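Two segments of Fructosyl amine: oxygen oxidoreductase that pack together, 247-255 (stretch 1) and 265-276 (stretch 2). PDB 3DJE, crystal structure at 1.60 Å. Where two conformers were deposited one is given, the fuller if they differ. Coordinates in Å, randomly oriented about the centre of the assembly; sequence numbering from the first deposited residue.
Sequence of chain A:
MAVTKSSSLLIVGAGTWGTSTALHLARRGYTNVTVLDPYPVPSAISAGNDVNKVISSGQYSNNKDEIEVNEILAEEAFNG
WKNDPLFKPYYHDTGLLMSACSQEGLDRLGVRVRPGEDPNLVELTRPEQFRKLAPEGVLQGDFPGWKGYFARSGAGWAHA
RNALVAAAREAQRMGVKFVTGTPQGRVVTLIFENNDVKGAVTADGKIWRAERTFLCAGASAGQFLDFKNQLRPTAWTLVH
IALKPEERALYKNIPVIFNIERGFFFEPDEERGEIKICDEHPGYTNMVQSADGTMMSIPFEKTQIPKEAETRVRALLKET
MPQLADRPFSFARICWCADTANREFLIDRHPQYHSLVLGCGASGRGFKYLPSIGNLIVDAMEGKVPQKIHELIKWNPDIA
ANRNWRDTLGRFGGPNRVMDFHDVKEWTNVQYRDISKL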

# COMPACT_ATOMS: atom_id res chain seq x y z
N GLU A 247 10.00 -24.42 15.50
CA GLU A 247 10.64 -24.13 14.22
C GLU A 247 10.84 -22.62 13.93
O GLU A 247 11.48 -22.28 12.94
CB GLU A 247 9.94 -24.86 13.05
CG GLU A 247 8.62 -24.25 12.61
CD GLU A 247 7.80 -25.12 11.65
OE1 GLU A 247 8.36 -25.93 10.86
OE2 GLU A 247 6.57 -24.97 11.66
N ARG A 248 10.33 -21.75 14.80
CA ARG A 248 10.36 -20.28 14.57
C ARG A 248 11.75 -19.64 14.60
O ARG A 248 12.05 -18.77 13.78
CB ARG A 248 9.42 -19.53 15.53
CG ARG A 248 7.95 -19.76 15.27
CD ARG A 248 7.07 -19.21 16.38
NE ARG A 248 5.74 -19.82 16.34
CZ ARG A 248 4.74 -19.52 17.16
NH1 ARG A 248 4.87 -18.59 18.10
NH2 ARG A 248 3.58 -20.15 17.03
N ALA A 249 12.61 -20.07 15.54
CA ALA A 249 13.95 -19.49 15.69
C ALA A 249 14.78 -19.52 14.40
O ALA A 249 15.48 -18.57 14.07
CB ALA A 249 14.71 -20.19 16.82
N LEU A 250 14.67 -20.63 13.67
CA LEU A 250 15.40 -20.84 12.43
C LEU A 250 15.11 -19.77 11.37
O LEU A 250 16.00 -19.37 10.60
CB LEU A 250 15.07 -22.23 11.90
CG LEU A 250 16.00 -22.82 10.83
CD1 LEU A 250 17.39 -23.08 11.39
CD2 LEU A 250 15.39 -24.10 10.25
N TYR A 251 13.87 -19.29 11.35
CA TYR A 251 13.41 -18.39 10.30
C TYR A 251 13.59 -16.92 10.67
O TYR A 251 13.32 -16.03 9.85
CB TYR A 251 11.94 -18.67 9.99
CG TYR A 251 11.65 -20.01 9.33
CD1 TYR A 251 11.41 -20.09 7.97
CD2 TYR A 251 11.60 -21.18 10.08
CE1 TYR A 251 11.14 -21.31 7.35
CE2 TYR A 251 11.33 -22.41 9.47
CZ TYR A 251 11.10 -22.47 8.11
OH TYR A 251 10.83 -23.67 7.50
N LYS A 252 14.04 -16.67 11.90
CA LYS A 252 14.18 -15.29 12.40
C LYS A 252 15.25 -14.48 11.64
O LYS A 252 16.32 -15.00 11.32
CB LYS A 252 14.47 -15.27 13.90
CG LYS A 252 14.41 -13.87 14.55
CD LYS A 252 14.67 -13.92 16.06
CE LYS A 252 14.70 -12.52 16.68
NZ LYS A 252 13.35 -11.90 16.76
N ASN A 253 14.93 -13.22 11.36
CA ASN A 253 15.89 -12.25 10.79
C ASN A 253 16.27 -12.45 9.32
O ASN A 253 17.15 -11.75 8.81
CB ASN A 253 17.16 -12.14 11.65
CG ASN A 253 16.87 -11.79 13.11
OD1 ASN A 253 16.18 -10.81 13.40
ND2 ASN A 253 17.41 -12.59 14.03
N ILE A 254 15.61 -13.39 8.63
CA ILE A 254 15.89 -13.61 7.22
C ILE A 254 15.53 -12.35 6.42
O ILE A 254 14.64 -11.59 6.82
CB ILE A 254 15.17 -14.86 6.62
CG1 ILE A 254 13.64 -14.73 6.75
CG2 ILE A 254 15.71 -16.17 7.24
CD1 ILE A 254 12.86 -15.76 5.92
N PRO A 255 16.23 -12.12 5.30
CA PRO A 255 15.87 -10.96 4.49
C PRO A 255 14.52 -11.15 3.81
O PRO A 255 14.03 -12.28 3.73
CB PRO A 255 16.98 -10.89 3.44
CG PRO A 255 17.49 -12.29 3.34
CD PRO A 255 17.37 -12.86 4.73
N PHE A 265 7.86 -12.99 0.50
CA PHE A 265 7.55 -13.31 1.88
C PHE A 265 8.59 -12.70 2.83
O PHE A 265 9.64 -12.21 2.39
CB PHE A 265 7.41 -14.83 2.08
CG PHE A 265 8.63 -15.62 1.68
CD1 PHE A 265 9.70 -15.73 2.56
CD2 PHE A 265 8.69 -16.26 0.44
CE1 PHE A 265 10.83 -16.47 2.21
CE2 PHE A 265 9.83 -17.00 0.07
CZ PHE A 265 10.90 -17.11 0.96
N PHE A 266 8.27 -12.78 4.13
CA PHE A 266 9.03 -12.12 5.18
C PHE A 266 9.36 -13.10 6.30
O PHE A 266 8.72 -14.15 6.42
CB PHE A 266 8.16 -11.03 5.81
CG PHE A 266 7.68 -9.97 4.85
CD1 PHE A 266 8.33 -8.75 4.78
CD2 PHE A 266 6.57 -10.20 4.04
CE1 PHE A 266 7.89 -7.75 3.89
CE2 PHE A 266 6.12 -9.21 3.16
CZ PHE A 266 6.78 -7.98 3.09
N GLU A 267 10.32 -12.74 7.15
CA GLU A 267 10.50 -13.45 8.41
C GLU A 267 9.19 -13.51 9.21
O GLU A 267 8.34 -12.60 9.10
CB GLU A 267 11.63 -12.84 9.25
CG GLU A 267 11.29 -11.48 9.84
CD GLU A 267 12.39 -10.98 10.74
OE1 GLU A 267 12.73 -11.68 11.71
OE2 GLU A 267 12.92 -9.88 10.47
N PRO A 268 9.02 -14.56 10.02
CA PRO A 268 7.77 -14.70 10.79
C PRO A 268 7.52 -13.56 11.77
O PRO A 268 8.47 -13.02 12.36
CB PRO A 268 7.95 -16.02 11.55
CG PRO A 268 9.41 -16.30 11.51
CD PRO A 268 9.91 -15.72 10.22
N ASP A 269 6.26 -13.18 11.94
CA ASP A 269 5.93 -12.14 12.92
C ASP A 269 6.17 -12.66 14.34
O ASP A 269 6.25 -13.87 14.57
CB ASP A 269 4.52 -11.54 12.71
CG ASP A 269 3.38 -12.33 13.37
OD1 ASP A 269 3.49 -13.54 13.64
OD2 ASP A 269 2.31 -11.71 13.57
N GLU A 270 6.33 -11.74 15.29
CA GLU A 270 6.60 -12.15 16.66
C GLU A 270 5.37 -12.70 17.35
O GLU A 270 5.46 -13.72 18.05
CB GLU A 270 7.18 -10.99 17.47
CG GLU A 270 8.62 -10.63 17.12
CD GLU A 270 9.61 -11.76 17.43
OE1 GLU A 270 9.37 -12.57 18.35
OE2 GLU A 270 10.65 -11.83 16.73
N GLU A 271 4.23 -12.04 17.14
CA GLU A 271 3.00 -12.35 17.86
C GLU A 271 2.62 -13.82 17.70
O GLU A 271 2.41 -14.51 18.69
CB GLU A 271 1.84 -11.48 17.38
CG GLU A 271 1.70 -10.16 18.11
CD GLU A 271 0.63 -9.26 17.48
OE1 GLU A 271 -0.10 -9.71 16.56
OE2 GLU A 271 0.53 -8.08 17.89
N ARG A 272 2.57 -14.28 16.45
CA ARG A 272 2.02 -15.60 16.14
C ARG A 272 2.95 -16.53 15.39
O ARG A 272 2.57 -17.66 15.06
CB ARG A 272 0.70 -15.47 15.36
CG ARG A 272 -0.43 -14.77 16.11
CD ARG A 272 -1.67 -14.71 15.23
NE ARG A 272 -2.81 -14.11 15.92
CZ ARG A 272 -3.15 -12.83 15.87
NH1 ARG A 272 -2.43 -11.95 15.16
NH2 ARG A 272 -4.22 -12.41 16.54
N GLY A 273 4.17 -16.06 15.12
CA GLY A 273 5.14 -16.81 14.33
C GLY A 273 4.65 -17.06 12.91
O GLY A 273 4.98 -18.07 12.29
N GLU A 274 3.86 -16.11 12.39
CA GLU A 274 3.26 -16.26 11.07
C GLU A 274 4.10 -15.62 9.98
O GLU A 274 4.50 -14.47 10.10
CB GLU A 274 1.85 -15.67 11.06
CG GLU A 274 0.86 -16.55 11.84
CD GLU A 274 -0.53 -15.98 11.95
OE1 GLU A 274 -0.74 -14.75 11.76
OE2 GLU A 274 -1.45 -16.78 12.26
N ILE A 275 4.37 -16.39 8.93
CA ILE A 275 5.02 -15.86 7.72
C ILE A 275 3.94 -15.35 6.78
O ILE A 275 3.03 -16.10 6.41
CB ILE A 275 5.88 -16.93 6.99
CG1 ILE A 275 7.06 -17.37 7.87
CG2 ILE A 275 6.40 -16.40 5.62
CD1 ILE A 275 7.82 -18.63 7.35
N LYS A 276 4.04 -14.08 6.40
CA LYS A 276 3.16 -13.52 5.40
C LYS A 276 3.75 -13.72 4.00
O LYS A 276 4.92 -13.41 3.75
CB LYS A 276 2.94 -12.02 5.65
CG LYS A 276 1.92 -11.41 4.70
CD LYS A 276 1.95 -9.92 4.75
CE LYS A 276 2.16 -9.35 3.37
NZ LYS A 276 2.68 -7.98 3.51
O HOH W 1 13.57 -10.59 14.12
O HOH W 2 14.45 -8.56 12.05
O HOH W 3 12.15 -10.59 6.43

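What does Glu 267, the residue with the most surface covered, do in this contact? Its CA-to-CB bond points toward stretch 1, and chi1 near p with chi2 near t carries the carboxylate to the type II turn running from Tyr 251 to Ile 254. There Glu 267 OE1 accepts a hydrogen bond from the backbone N of Asn 253 at 2.7 Å, the one direct hydrogen bond between the stretches. Glu 267 CB lies 3.7 Å from Ile 254 CG1. A glutamate suits this place because it offers both a methylene surface and a charged acceptor. The stretches bury 546 Å², both sides summed, and Glu 267 and Ile 254 are themselves buried.

How is Arg 248, second in covered area, arranged? It reaches across Gly 273 in an extended m, t, t conformation, laying one face of its guanidinium over the glycine, with Arg 248 NE 3.7 Å from Gly 273 CA. An ideal CB on Gly 273 would stand 2.2 Å from Arg 248 NE, a clash, and the positive phi there also favours glycine. Arg 248 NH2 comes within 3.3 Å of Arg 272 O, at too poor an angle for a hydrogen bond.

Where do the apolar groups meet? Ile 254 CD1 lies 4.3 Å from Phe 265 CE1, at the edge of that ring. Tyr 251 CB packs 3.6 Å from Pro 268 CD, while Tyr 251 CD1 is 3.9 Å from Ile 275 CD1. The Tyr 251 hydroxyl is hydrogen-bonded elsewhere in the structure.

What fastens the exposed side? Lys 252 starts away from stretch 2, yet its long chain bends at chi4 to bring NZ 2.7 Å from Glu 270 OE2 in a salt bridge. Water 3 bridges the backbones, 2.7 Å from Ile 254 O and 2.9 Å from Glu 267 N.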